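Local coordinates for protein SAM dependent methyltransferase (Aquifex aeolicus, PDB 3DH0) that binds S-adenosylmethionine and, as its family suggests, probably transfers its methyl group to an acceptor, at residues K14-S19 with V75-E80; I142-K145 with D150-P153; Y159-V164 with Y184-Y189. All blocks are in the same frame, centred on the assembly; numbering follows the deposited sequence.

Interaction 1 (K14-S19 with V75-E80); sequences KLDDPS and VNYAWE. With SAM (S-adenosylmethionine), chain C.
Tyr77 and Asp16 meet through a single hydrogen bond: the phenol OH of Tyr77 donates to Asp16 OD2 at 2.7 Å, and this pair alone joins 14-19 to 75-80. Asp16 OD2 lies at the edge of the ring, in its plane, while the carboxylate as a whole is turned 90° to the ring. The hydroxyl reaches OD2 on the anti side, the side away from OD1, 27° out of the carboxylate plane. Both side chains are stretched to meet: CG of Tyr77 is anti to the backbone N (chi1 -173°), which carries the ring off helix 72-85, and the CA atoms of Asp16 and Ala78, the nearest pair of the two backbones, stay 9.6 Å apart. In the next shell the two polar ends are shared with lysines. Asp16 OD1 forms a salt bridge with Lys81, one turn further along the same helix, and Lys13 NZ is hydrogen-bonded to the Tyr77 hydroxyl, so carboxylate and phenol sit among positive charges that would probably favour the ionised aspartate. A phenylalanine in place of Tyr77 would probably leave Asp16 OD2 without its hydroxyl donor and take the phenol oxygen from Lys13. Next to Asp16 in the chain, Leu15 turns to the cofactor, its CD2 3.6 Å from CB of S-adenosylmethionine. The contact thus pins the N-terminal loop, which carries part of the pocket wall, to a helix of the Rossmann-like methyltransferase fold, beside the methionine end of S-adenosylmethionine.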
ATOM      1  N   LYS A  14      -6.201  12.142 -10.136  1.00 26.19           N
ATOM      2  CA  LYS A  14      -6.759  12.306  -8.804  1.00 25.31           C
ATOM      3  C   LYS A  14      -5.854  11.603  -7.802  1.00 25.05           C
ATOM      4  O   LYS A  14      -5.919  11.857  -6.602  1.00 24.46           O
ATOM      5  CB  LYS A  14      -8.160  11.705  -8.730  1.00 26.57           C
ATOM      6  CG  LYS A  14      -9.301  12.664  -8.990  1.00 29.87           C
ATOM      7  CD  LYS A  14     -10.631  11.940  -8.761  1.00 35.38           C
ATOM      8  CE  LYS A  14     -11.849  12.857  -8.930  1.00 38.25           C
ATOM      9  NZ  LYS A  14     -13.155  12.125  -9.158  1.00 36.13           N
ATOM     10  N   LEU A  15      -5.013  10.709  -8.301  1.00 23.17           N
ATOM     11  CA  LEU A  15      -4.094   9.986  -7.442  1.00 24.49           C
ATOM     12  C   LEU A  15      -2.742  10.708  -7.383  1.00 25.48           C
ATOM     13  O   LEU A  15      -1.967  10.525  -6.453  1.00 25.15           O
ATOM     14  CB  LEU A  15      -3.916   8.565  -7.969  1.00 24.60           C
ATOM     15  CG  LEU A  15      -5.190   7.715  -8.080  1.00 26.38           C
ATOM     16  CD1 LEU A  15      -4.892   6.409  -8.835  1.00 22.60           C
ATOM     17  CD2 LEU A  15      -5.750   7.444  -6.684  1.00 24.82           C
ATOM     18  N   ASP A  16      -2.483  11.552  -8.372  1.00 25.92           N
ATOM     19  CA  ASP A  16      -1.232  12.296  -8.451  1.00 26.96           C
ATOM     20  C   ASP A  16      -1.495  13.766  -8.082  1.00 27.67           C
ATOM     21  O   ASP A  16      -1.078  14.691  -8.776  1.00 26.60           O
ATOM     22  CB  ASP A  16      -0.677  12.175  -9.883  1.00 26.61           C
ATOM     23  CG  ASP A  16       0.821  12.390  -9.958  1.00 26.10           C
ATOM     24  OD1 ASP A  16       1.491  12.239  -8.917  1.00 25.32           O
ATOM     25  OD2 ASP A  16       1.331  12.697 -11.059  1.00 23.78           O
ATOM     26  N   ASP A  17      -2.191  13.958  -6.967  1.00 28.38           N
ATOM     27  CA  ASP A  17      -2.552  15.287  -6.481  1.00 29.16           C
ATOM     28  C   ASP A  17      -1.804  15.632  -5.190  1.00 30.81           C
ATOM     29  O   ASP A  17      -2.035  15.018  -4.144  1.00 28.96           O
ATOM     30  CB  ASP A  17      -4.061  15.331  -6.238  1.00 28.73           C
ATOM     31  CG  ASP A  17      -4.568  16.719  -5.924  1.00 28.67           C
ATOM     32  OD1 ASP A  17      -5.792  16.853  -5.734  1.00 28.65           O
ATOM     33  OD2 ASP A  17      -3.761  17.672  -5.869  1.00 28.66           O
ATOM     34  N   PRO A  18      -0.910  16.638  -5.243  1.00 32.00           N
ATOM     35  CA  PRO A  18      -0.156  17.016  -4.047  1.00 31.37           C
ATOM     36  C   PRO A  18      -1.026  17.363  -2.855  1.00 31.81           C
ATOM     37  O   PRO A  18      -0.538  17.415  -1.730  1.00 34.67           O
ATOM     38  CB  PRO A  18       0.689  18.192  -4.526  1.00 30.37           C
ATOM     39  CG  PRO A  18      -0.117  18.784  -5.595  1.00 30.83           C
ATOM     40  CD  PRO A  18      -0.647  17.585  -6.339  1.00 31.39           C
ATOM     41  N   SER A  19      -2.318  17.568  -3.083  1.00 30.90           N
ATOM     42  CA  SER A  19      -3.224  17.909  -1.992  1.00 30.33           C
ATOM     43  C   SER A  19      -3.636  16.701  -1.155  1.00 30.21           C
ATOM     44  O   SER A  19      -4.379  16.851  -0.176  1.00 29.81           O
ATOM     45  CB  SER A  19      -4.475  18.580  -2.540  1.00 30.15           C
ATOM     46  OG  SER A  19      -5.217  17.680  -3.328  1.00 31.64           O
ATOM     47  N   VAL A  75       0.580   1.138 -14.184  1.00 21.18           N
ATOM     48  CA  VAL A  75       1.963   0.702 -14.163  1.00 20.25           C
ATOM     49  C   VAL A  75       2.849   1.642 -14.985  1.00 20.39           C
ATOM     50  O   VAL A  75       3.880   2.117 -14.510  1.00 20.28           O
ATOM     51  CB  VAL A  75       2.095  -0.738 -14.704  1.00 19.38           C
ATOM     52  CG1 VAL A  75       3.548  -1.150 -14.738  1.00 16.76           C
ATOM     53  CG2 VAL A  75       1.287  -1.696 -13.840  1.00 18.94           C
ATOM     54  N   ASN A  76       2.444   1.934 -16.212  1.00 19.80           N
ATOM     55  CA  ASN A  76       3.266   2.798 -17.039  1.00 20.45           C
ATOM     56  C   ASN A  76       3.330   4.239 -16.555  1.00 20.23           C
ATOM     57  O   ASN A  76       4.318   4.926 -16.770  1.00 20.54           O
ATOM     58  CB  ASN A  76       2.811   2.718 -18.497  1.00 20.45           C
ATOM     59  CG  ASN A  76       3.043   1.333 -19.107  1.00 22.78           C
ATOM     60  OD1 ASN A  76       4.126   0.752 -18.975  1.00 22.47           O
ATOM     61  ND2 ASN A  76       2.022   0.802 -19.776  1.00 21.88           N
ATOM     62  N   TYR A  77       2.285   4.688 -15.881  1.00 21.17           N
ATOM     63  CA  TYR A  77       2.254   6.044 -15.369  1.00 21.26           C
ATOM     64  C   TYR A  77       3.244   6.164 -14.217  1.00 22.57           C
ATOM     65  O   TYR A  77       4.032   7.113 -14.159  1.00 24.23           O
ATOM     66  CB  TYR A  77       0.854   6.387 -14.873  1.00 19.68           C
ATOM     67  CG  TYR A  77       0.692   7.831 -14.482  1.00 21.18           C
ATOM     68  CD1 TYR A  77       0.221   8.775 -15.396  1.00 20.41           C
ATOM     69  CD2 TYR A  77       1.002   8.262 -13.190  1.00 22.45           C
ATOM     70  CE1 TYR A  77       0.061  10.105 -15.031  1.00 19.67           C
ATOM     71  CE2 TYR A  77       0.844   9.590 -12.822  1.00 21.32           C
ATOM     72  CZ  TYR A  77       0.373  10.501 -13.745  1.00 20.43           C
ATOM     73  OH  TYR A  77       0.208  11.808 -13.373  1.00 20.61           O
ATOM     74  N   ALA A  78       3.189   5.203 -13.298  1.00 22.66           N
ATOM     75  CA  ALA A  78       4.082   5.182 -12.141  1.00 22.71           C
ATOM     76  C   ALA A  78       5.532   5.032 -12.579  1.00 22.04           C
ATOM     77  O   ALA A  78       6.433   5.602 -11.983  1.00 21.44           O
ATOM     78  CB  ALA A  78       3.706   4.037 -11.208  1.00 21.94           C
ATOM     79  N   TRP A  79       5.750   4.257 -13.628  1.00 22.10           N
ATOM     80  CA  TRP A  79       7.085   4.051 -14.141  1.00 22.34           C
ATOM     81  C   TRP A  79       7.659   5.372 -14.642  1.00 23.01           C
ATOM     82  O   TRP A  79       8.757   5.756 -14.250  1.00 23.59           O
ATOM     83  CB  TRP A  79       7.048   3.024 -15.270  1.00 23.24           C
ATOM     84  CG  TRP A  79       8.370   2.781 -15.886  1.00 22.83           C
ATOM     85  CD1 TRP A  79       8.692   2.910 -17.197  1.00 23.51           C
ATOM     86  CD2 TRP A  79       9.568   2.405 -15.209  1.00 23.96           C
ATOM     87  NE1 TRP A  79      10.025   2.642 -17.383  1.00 25.69           N
ATOM     88  CE2 TRP A  79      10.585   2.328 -16.175  1.00 23.79           C
ATOM     89  CE3 TRP A  79       9.881   2.127 -13.872  1.00 25.85           C
ATOM     90  CZ2 TRP A  79      11.899   1.988 -15.853  1.00 25.23           C
ATOM     91  CZ3 TRP A  79      11.190   1.788 -13.546  1.00 25.87           C
ATOM     92  CH2 TRP A  79      12.182   1.722 -14.532  1.00 27.96           C
ATOM     93  N   GLU A  80       6.921   6.067 -15.506  1.00 22.64           N
ATOM     94  CA  GLU A  80       7.399   7.331 -16.034  1.00 23.68           C
ATOM     95  C   GLU A  80       7.651   8.273 -14.867  1.00 23.41           C
ATOM     96  O   GLU A  80       8.483   9.168 -14.929  1.00 23.16           O
ATOM     97  CB  GLU A  80       6.387   7.946 -17.002  1.00 25.60           C
ATOM     98  CG  GLU A  80       6.795   9.346 -17.447  1.00 33.24           C
ATOM     99  CD  GLU A  80       6.087   9.836 -18.700  1.00 38.84           C
ATOM    100  OE1 GLU A  80       4.832   9.845 -18.735  1.00 42.67           O
ATOM    101  OE2 GLU A  80       6.789  10.233 -19.660  1.00 41.85           O
TER
HETATM  102  N   SAM C 220      -2.223   3.952  -3.414  1.00 36.37           N
HETATM  103  CA  SAM C 220      -2.297   4.938  -4.535  1.00 37.77           C
HETATM  104  C   SAM C 220      -1.902   6.316  -4.055  1.00 39.30           C
HETATM  105  O   SAM C 220      -1.593   6.462  -2.872  1.00 40.08           O
HETATM  106  OXT SAM C 220      -1.922   7.232  -4.940  1.00 42.12           O
HETATM  107  CB  SAM C 220      -3.715   4.978  -5.094  1.00 37.25           C
HETATM  108  CG  SAM C 220      -4.213   3.598  -5.249  1.00 35.07           C
HETATM  109  SD  SAM C 220      -5.881   3.285  -5.889  1.00 32.83           S
HETATM  110  CE  SAM C 220      -6.927   3.834  -4.540  1.00 34.32           C
HETATM  111  C5' SAM C 220      -5.912   1.555  -5.836  1.00 30.92           C
HETATM  112  C4' SAM C 220      -5.106   0.848  -6.906  1.00 28.67           C
HETATM  113  O4' SAM C 220      -5.235  -0.534  -6.594  1.00 27.92           O
HETATM  114  C3' SAM C 220      -5.745   0.934  -8.306  1.00 27.94           C
HETATM  115  O3' SAM C 220      -4.827   1.753  -9.086  1.00 25.83           O
HETATM  116  C2' SAM C 220      -5.733  -0.476  -8.864  1.00 25.87           C
HETATM  117  O2' SAM C 220      -5.308  -0.686 -10.194  1.00 25.94           O
HETATM  118  C1' SAM C 220      -4.968  -1.238  -7.736  1.00 27.95           C
HETATM  119  N9  SAM C 220      -5.372  -2.603  -7.459  1.00 28.48           N
HETATM  120  C8  SAM C 220      -6.630  -3.154  -7.317  1.00 28.94           C
HETATM  121  N7  SAM C 220      -6.605  -4.422  -7.049  1.00 28.30           N
HETATM  122  C5  SAM C 220      -5.248  -4.741  -7.012  1.00 28.79           C
HETATM  123  C6  SAM C 220      -4.547  -5.956  -6.762  1.00 29.45           C
HETATM  124  N6  SAM C 220      -5.195  -7.113  -6.502  1.00 28.65           N
HETATM  125  N1  SAM C 220      -3.159  -5.935  -6.793  1.00 30.09           N
HETATM  126  C2  SAM C 220      -2.551  -4.754  -7.059  1.00 29.55           C
HETATM  127  N3  SAM C 220      -3.115  -3.567  -7.303  1.00 28.67           N
HETATM  128  C4  SAM C 220      -4.475  -3.627  -7.262  1.00 28.08           C

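Interaction 2 (I142-K145 with D150-P153); sequences IDWK and DKGP
Pro153 and Gly152 lie over one face of the Trp144 indole, the tightly packed part of this contact. Pro153 CD sits above the five-membered ring, 3.5 Å from its centroid and 17° off the normal, a CH-pi contact, while its CG reaches Trp144 CD1 at 3.5 Å. Gly152 CA takes the same role over the six-membered ring, 3.8 Å from the centroid and 11° off the normal. Here the absence of a side chain matters, since a beta carbon on Gly152 would run into Trp144 CE3. The ring of Phe114 also meets the indole, and Tyr184 and Cys185 touch it, so the tryptophan is buried. The looser side belongs to Lys151, an exposed residue. Its chain bends at chi2 (73°) and comes to the rim of the six-membered ring rather than over it, CE lying in the ring plane 3.7 Å from Trp144 CH2. The loop after strand 137-144 of the Rossmann-like fold is thereby folded back on the indole, at the cofactor end of the sheet. Arg149 bridges the two segments, its NH2 hydrogen-bonded to both Lys145 O and Pro153 O. No hydrogen bond passes directly between 142-145 and 150-153, so their own contact rests on dispersion and on weakly polarised C-H groups directed at the indole pi face.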
ATOM      1  N   ILE A 142      -3.501   1.217   5.061  1.00 25.27           N
ATOM      2  CA  ILE A 142      -4.135   2.515   5.304  1.00 26.10           C
ATOM      3  C   ILE A 142      -5.361   2.755   4.421  1.00 26.51           C
ATOM      4  O   ILE A 142      -5.270   2.662   3.197  1.00 25.74           O
ATOM      5  CB  ILE A 142      -3.122   3.676   5.075  1.00 24.90           C
ATOM      6  CG1 ILE A 142      -1.982   3.579   6.090  1.00 25.38           C
ATOM      7  CG2 ILE A 142      -3.821   5.025   5.196  1.00 23.52           C
ATOM      8  CD1 ILE A 142      -0.989   4.727   6.031  1.00 25.23           C
ATOM      9  N   ASP A 143      -6.502   3.065   5.032  1.00 27.84           N
ATOM     10  CA  ASP A 143      -7.708   3.323   4.247  1.00 31.69           C
ATOM     11  C   ASP A 143      -8.715   4.315   4.839  1.00 31.88           C
ATOM     12  O   ASP A 143      -8.617   4.691   6.001  1.00 32.30           O
ATOM     13  CB  ASP A 143      -8.422   2.009   3.924  1.00 33.19           C
ATOM     14  CG  ASP A 143      -8.892   1.958   2.481  1.00 36.16           C
ATOM     15  OD1 ASP A 143      -9.435   2.982   2.003  1.00 37.70           O
ATOM     16  OD2 ASP A 143      -8.714   0.907   1.823  1.00 37.35           O
ATOM     17  N   TRP A 144      -9.689   4.729   4.026  1.00 32.95           N
ATOM     18  CA  TRP A 144     -10.722   5.682   4.453  1.00 33.68           C
ATOM     19  C   TRP A 144     -11.609   5.101   5.531  1.00 34.37           C
ATOM     20  O   TRP A 144     -11.788   3.882   5.594  1.00 35.51           O
ATOM     21  CB  TRP A 144     -11.645   6.078   3.301  1.00 32.87           C
ATOM     22  CG  TRP A 144     -10.983   6.668   2.115  1.00 31.64           C
ATOM     23  CD1 TRP A 144     -10.691   6.036   0.943  1.00 31.04           C
ATOM     24  CD2 TRP A 144     -10.566   8.027   1.962  1.00 31.06           C
ATOM     25  NE1 TRP A 144     -10.117   6.924   0.063  1.00 32.19           N
ATOM     26  CE2 TRP A 144     -10.030   8.152   0.663  1.00 32.17           C
ATOM     27  CE3 TRP A 144     -10.596   9.151   2.793  1.00 30.73           C
ATOM     28  CZ2 TRP A 144      -9.528   9.368   0.179  1.00 31.24           C
ATOM     29  CZ3 TRP A 144     -10.096  10.354   2.312  1.00 29.45           C
ATOM     30  CH2 TRP A 144      -9.572  10.453   1.021  1.00 31.15           C
ATOM     31  N   LYS A 145     -12.192   5.986   6.344  1.00 34.92           N
ATOM     32  CA  LYS A 145     -13.098   5.608   7.432  1.00 34.84           C
ATOM     33  C   LYS A 145     -14.421   5.156   6.803  1.00 34.86           C
ATOM     34  O   LYS A 145     -14.744   5.558   5.680  1.00 34.44           O
ATOM     35  CB  LYS A 145     -13.334   6.816   8.351  1.00 34.96           C
ATOM     36  CG  LYS A 145     -13.087   6.542   9.824  1.00 36.47           C
ATOM     37  CD  LYS A 145     -11.689   6.947  10.270  1.00 37.16           C
ATOM     38  CE  LYS A 145     -11.648   8.419  10.701  1.00 37.57           C
ATOM     39  NZ  LYS A 145     -10.285   8.853  11.140  1.00 37.73           N
ATOM     40  N   ASP A 150     -16.219  14.826   4.141  1.00 49.48           N
ATOM     41  CA  ASP A 150     -16.261  15.851   3.107  1.00 51.94           C
ATOM     42  C   ASP A 150     -14.989  15.817   2.269  1.00 52.63           C
ATOM     43  O   ASP A 150     -14.424  16.871   1.943  1.00 52.67           O
ATOM     44  CB  ASP A 150     -16.423  17.237   3.739  1.00 52.51           C
ATOM     45  CG  ASP A 150     -15.461  17.464   4.893  1.00 52.96           C
ATOM     46  OD1 ASP A 150     -15.697  16.870   5.974  1.00 52.17           O
ATOM     47  OD2 ASP A 150     -14.476  18.220   4.703  1.00 52.20           O
ATOM     48  N   LYS A 151     -14.549  14.606   1.911  1.00 53.03           N
ATOM     49  CA  LYS A 151     -13.327  14.436   1.121  1.00 52.50           C
ATOM     50  C   LYS A 151     -13.069  13.010   0.607  1.00 51.76           C
ATOM     51  O   LYS A 151     -12.242  12.821  -0.283  1.00 52.72           O
ATOM     52  CB  LYS A 151     -12.117  14.936   1.938  1.00 52.34           C
ATOM     53  CG  LYS A 151     -10.769  14.282   1.621  1.00 52.68           C
ATOM     54  CD  LYS A 151     -10.145  14.720   0.279  1.00 53.65           C
ATOM     55  CE  LYS A 151      -8.878  13.889  -0.030  1.00 51.86           C
ATOM     56  NZ  LYS A 151      -8.072  14.366  -1.213  1.00 50.50           N
ATOM     57  N   GLY A 152     -13.764  12.006   1.125  1.00 50.00           N
ATOM     58  CA  GLY A 152     -13.508  10.662   0.627  1.00 49.62           C
ATOM     59  C   GLY A 152     -14.670   9.927  -0.029  1.00 49.82           C
ATOM     60  O   GLY A 152     -15.838  10.306   0.145  1.00 50.84           O
ATOM     61  N   PRO A 153     -14.385   8.847  -0.783  1.00 48.87           N
ATOM     62  CA  PRO A 153     -15.391   8.029  -1.481  1.00 47.72           C
ATOM     63  C   PRO A 153     -16.514   7.490  -0.589  1.00 47.54           C
ATOM     64  O   PRO A 153     -16.365   7.394   0.639  1.00 46.52           O
ATOM     65  CB  PRO A 153     -14.557   6.904  -2.090  1.00 47.06           C
ATOM     66  CG  PRO A 153     -13.418   6.778  -1.148  1.00 46.31           C
ATOM     67  CD  PRO A 153     -13.057   8.226  -0.904  1.00 47.69           C
TER

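Interaction 3 (Y159-V164 with Y184-Y189); sequences YSEWEV and YCFGVY
Phe186 presents one face of its ring to Glu161, the first residue of helix 161-170. Glu161 CB stands over the ring centre, 4.0 Å from the centroid and 6° off the normal, a CH-pi contact made almost straight down on the face. The backbone comes with it, Glu161 N approaching Phe186 CE2 at 3.5 Å. CG of Phe186 lies between the backbone N and the carbonyl carbon (chi1 60°), which sets the ring beneath the start of the helix. The glutamate bends at chi2, its carboxylate plane 45° from the ring, and OE1 lies above the CD2 side of the ring, 3.7 Å from Phe186 CD2. Tyr159 O lies at the edge of the ring and in its plane, a long 4.0 Å from Phe186 CE2, while Val164 CG2 approaches Phe186 CZ obliquely at 4.3 Å. The residue just before the helix is fixed by a capping box: Ser160 OG donates to Glu163 OE1 and accepts a weak bond from Glu163 N, whereas the bond from Ser160 N to OE1 is modelled too short to be relied on. Val178 of strand 174-181 also touches Glu161, so the first turn of the helix lies against the sheet. With no hydrogen bond crossing between 159-164 and 184-189, what joins them is largely apolar: the phenyl face receives the Glu161 CB-H group with the Glu161 backbone beside it. The carbonyl at the hydrogen-bearing edge probably adds a weak electrostatic attraction, and the carboxylate oxygen stays off the rim of the face.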
ATOM      1  N   TYR A 159     -14.317  -0.588   3.482  1.00 36.91           N
ATOM      2  CA  TYR A 159     -14.436  -1.433   4.668  1.00 35.31           C
ATOM      3  C   TYR A 159     -14.229  -0.508   5.856  1.00 35.90           C
ATOM      4  O   TYR A 159     -13.741   0.615   5.710  1.00 36.97           O
ATOM      5  CB  TYR A 159     -13.312  -2.470   4.749  1.00 34.94           C
ATOM      6  CG  TYR A 159     -13.306  -3.590   3.738  1.00 34.22           C
ATOM      7  CD1 TYR A 159     -12.271  -3.703   2.815  1.00 34.22           C
ATOM      8  CD2 TYR A 159     -14.287  -4.573   3.746  1.00 33.99           C
ATOM      9  CE1 TYR A 159     -12.209  -4.767   1.930  1.00 33.34           C
ATOM     10  CE2 TYR A 159     -14.236  -5.643   2.863  1.00 33.39           C
ATOM     11  CZ  TYR A 159     -13.194  -5.734   1.960  1.00 33.21           C
ATOM     12  OH  TYR A 159     -13.132  -6.791   1.091  1.00 31.10           O
ATOM     13  N   SER A 160     -14.575  -0.987   7.038  1.00 36.63           N
ATOM     14  CA  SER A 160     -14.359  -0.214   8.245  1.00 37.45           C
ATOM     15  C   SER A 160     -13.201  -0.931   8.937  1.00 39.01           C
ATOM     16  O   SER A 160     -13.004  -2.133   8.730  1.00 38.35           O
ATOM     17  CB  SER A 160     -15.588  -0.265   9.153  1.00 37.73           C
ATOM     18  OG  SER A 160     -15.688  -1.533   9.785  1.00 35.29           O
ATOM     19  N   GLU A 161     -12.440  -0.205   9.754  1.00 40.19           N
ATOM     20  CA  GLU A 161     -11.318  -0.798  10.481  1.00 41.43           C
ATOM     21  C   GLU A 161     -11.752  -2.105  11.128  1.00 41.99           C
ATOM     22  O   GLU A 161     -10.975  -3.042  11.273  1.00 42.05           O
ATOM     23  CB  GLU A 161     -10.844   0.149  11.576  1.00 41.30           C
ATOM     24  CG  GLU A 161     -11.944   0.535  12.543  1.00 42.64           C
ATOM     25  CD  GLU A 161     -12.461   1.953  12.315  1.00 43.47           C
ATOM     26  OE1 GLU A 161     -12.839   2.269  11.159  1.00 42.11           O
ATOM     27  OE2 GLU A 161     -12.489   2.742  13.302  1.00 44.13           O
ATOM     28  N   TRP A 162     -13.010  -2.164  11.517  1.00 43.54           N
ATOM     29  CA  TRP A 162     -13.521  -3.346  12.161  1.00 44.45           C
ATOM     30  C   TRP A 162     -13.463  -4.549  11.217  1.00 44.01           C
ATOM     31  O   TRP A 162     -12.809  -5.543  11.522  1.00 43.59           O
ATOM     32  CB  TRP A 162     -14.934  -3.037  12.663  1.00 48.10           C
ATOM     33  CG  TRP A 162     -14.932  -1.846  13.618  1.00 51.89           C
ATOM     34  CD1 TRP A 162     -14.367  -1.806  14.864  1.00 52.72           C
ATOM     35  CD2 TRP A 162     -15.462  -0.520  13.379  1.00 54.15           C
ATOM     36  NE1 TRP A 162     -14.509  -0.550  15.416  1.00 53.56           N
ATOM     37  CE2 TRP A 162     -15.175   0.258  14.531  1.00 54.90           C
ATOM     38  CE3 TRP A 162     -16.152   0.081  12.306  1.00 55.47           C
ATOM     39  CZ2 TRP A 162     -15.558   1.625  14.643  1.00 55.17           C
ATOM     40  CZ3 TRP A 162     -16.537   1.451  12.419  1.00 55.20           C
ATOM     41  CH2 TRP A 162     -16.236   2.196  13.582  1.00 55.46           C
ATOM     42  N   GLU A 163     -14.113  -4.462  10.059  1.00 44.13           N
ATOM     43  CA  GLU A 163     -14.105  -5.575   9.096  1.00 43.42           C
ATOM     44  C   GLU A 163     -12.686  -5.980   8.681  1.00 42.87           C
ATOM     45  O   GLU A 163     -12.303  -7.139   8.798  1.00 43.54           O
ATOM     46  CB  GLU A 163     -14.882  -5.199   7.835  1.00 43.60           C
ATOM     47  CG  GLU A 163     -16.356  -4.972   8.032  1.00 43.75           C
ATOM     48  CD  GLU A 163     -16.831  -3.795   7.221  1.00 44.98           C
ATOM     49  OE1 GLU A 163     -16.329  -2.683   7.495  1.00 44.90           O
ATOM     50  OE2 GLU A 163     -17.681  -3.967   6.318  1.00 44.82           O
ATOM     51  N   VAL A 164     -11.921  -5.023   8.177  1.00 40.88           N
ATOM     52  CA  VAL A 164     -10.559  -5.284   7.751  1.00 40.26           C
ATOM     53  C   VAL A 164      -9.777  -6.166   8.729  1.00 40.59           C
ATOM     54  O   VAL A 164      -9.366  -7.269   8.382  1.00 41.17           O
ATOM     55  CB  VAL A 164      -9.781  -3.962   7.544  1.00 39.19           C
ATOM     56  CG1 VAL A 164      -8.348  -4.253   7.102  1.00 38.34           C
ATOM     57  CG2 VAL A 164     -10.485  -3.112   6.512  1.00 38.36           C
ATOM     58  N   TYR A 184      -9.648  11.435   8.166  1.00 40.54           N
ATOM     59  CA  TYR A 184     -10.410  10.754   7.124  1.00 39.28           C
ATOM     60  C   TYR A 184     -10.093   9.281   7.003  1.00 38.00           C
ATOM     61  O   TYR A 184     -10.899   8.511   6.493  1.00 38.03           O
ATOM     62  CB  TYR A 184     -10.167  11.401   5.757  1.00 41.23           C
ATOM     63  CG  TYR A 184     -10.603  12.845   5.623  1.00 43.10           C
ATOM     64  CD1 TYR A 184      -9.674  13.894   5.729  1.00 42.96           C
ATOM     65  CD2 TYR A 184     -11.934  13.164   5.331  1.00 43.17           C
ATOM     66  CE1 TYR A 184     -10.061  15.227   5.534  1.00 44.01           C
ATOM     67  CE2 TYR A 184     -12.334  14.483   5.140  1.00 44.96           C
ATOM     68  CZ  TYR A 184     -11.395  15.515   5.236  1.00 45.32           C
ATOM     69  OH  TYR A 184     -11.793  16.817   4.999  1.00 44.04           O
ATOM     70  N   CYS A 185      -8.915   8.887   7.462  1.00 36.61           N
ATOM     71  CA  CYS A 185      -8.515   7.497   7.351  1.00 34.27           C
ATOM     72  C   CYS A 185      -8.106   6.887   8.671  1.00 33.78           C
ATOM     73  O   CYS A 185      -8.060   7.555   9.706  1.00 33.49           O
ATOM     74  CB  CYS A 185      -7.337   7.377   6.393  1.00 33.18           C
ATOM     75  SG  CYS A 185      -7.340   8.591   5.098  1.00 32.26           S
ATOM     76  N   PHE A 186      -7.820   5.594   8.604  1.00 33.50           N
ATOM     77  CA  PHE A 186      -7.346   4.829   9.737  1.00 33.27           C
ATOM     78  C   PHE A 186      -6.142   4.037   9.239  1.00 32.99           C
ATOM     79  O   PHE A 186      -5.820   4.055   8.057  1.00 32.85           O
ATOM     80  CB  PHE A 186      -8.440   3.903  10.266  1.00 31.51           C
ATOM     81  CG  PHE A 186      -8.939   2.910   9.268  1.00 33.00           C
ATOM     82  CD1 PHE A 186      -8.170   1.807   8.922  1.00 33.29           C
ATOM     83  CD2 PHE A 186     -10.192   3.069   8.687  1.00 33.53           C
ATOM     84  CE1 PHE A 186      -8.645   0.873   8.010  1.00 33.66           C
ATOM     85  CE2 PHE A 186     -10.679   2.144   7.773  1.00 33.54           C
ATOM     86  CZ  PHE A 186      -9.907   1.044   7.432  1.00 33.78           C
ATOM     87  N   GLY A 187      -5.457   3.363  10.144  1.00 33.36           N
ATOM     88  CA  GLY A 187      -4.308   2.585   9.746  1.00 32.27           C
ATOM     89  C   GLY A 187      -4.270   1.353  10.609  1.00 32.62           C
ATOM     90  O   GLY A 187      -4.807   1.341  11.709  1.00 31.42           O
ATOM     91  N   VAL A 188      -3.662   0.297  10.098  1.00 34.07           N
ATOM     92  CA  VAL A 188      -3.552  -0.932  10.858  1.00 34.69           C
ATOM     93  C   VAL A 188      -2.130  -1.463  10.777  1.00 34.73           C
ATOM     94  O   VAL A 188      -1.512  -1.479   9.721  1.00 35.04           O
ATOM     95  CB  VAL A 188      -4.577  -1.991  10.383  1.00 33.24           C
ATOM     96  CG1 VAL A 188      -4.864  -1.813   8.921  1.00 33.30           C
ATOM     97  CG2 VAL A 188      -4.059  -3.386  10.669  1.00 31.77           C
ATOM     98  N   TYR A 189      -1.627  -1.869  11.929  1.00 35.26           N
ATOM     99  CA  TYR A 189      -0.282  -2.384  12.090  1.00 37.34           C
ATOM    100  C   TYR A 189      -0.407  -3.885  12.224  1.00 36.75           C
ATOM    101  O   TYR A 189      -1.065  -4.376  13.138  1.00 36.72           O
ATOM    102  CB  TYR A 189       0.291  -1.783  13.370  1.00 41.97           C
ATOM    103  CG  TYR A 189       1.779  -1.900  13.592  1.00 45.80           C
ATOM    104  CD1 TYR A 189       2.339  -3.026  14.213  1.00 47.34           C
ATOM    105  CD2 TYR A 189       2.613  -0.831  13.292  1.00 47.13           C
ATOM    106  CE1 TYR A 189       3.701  -3.059  14.540  1.00 48.41           C
ATOM    107  CE2 TYR A 189       3.960  -0.856  13.611  1.00 49.15           C
ATOM    108  CZ  TYR A 189       4.502  -1.960  14.236  1.00 49.12           C
ATOM    109  OH  TYR A 189       5.847  -1.927  14.567  1.00 50.23           O
TER

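In the fold
Interactions 2 and 3 adjoin, their centres 10 Å apart, because strands 137-144 and 185-191 are antiparallel neighbours in the sheet: Lys145 N to Tyr184 O (2.8 Å) and Asp143 O to Phe186 N (2.9 Å) are probable hydrogen bonds between them. Interaction 1 touches neither: its centre is 18 Å from that of interaction 2, with nearest atoms about 5 Å apart, and 24 Å from that of interaction 3, with nearest atoms about 8 Å apart. Leu15 belongs to the S-adenosylmethionine pocket, the Trp144 side chain lies about 6 Å from the cofactor, and that of Tyr159 about 11 Å. Lys151 comes within about 4 Å, side chain to side chain, of Arg20, which binds S-adenosylmethionine and follows 14-19 directly.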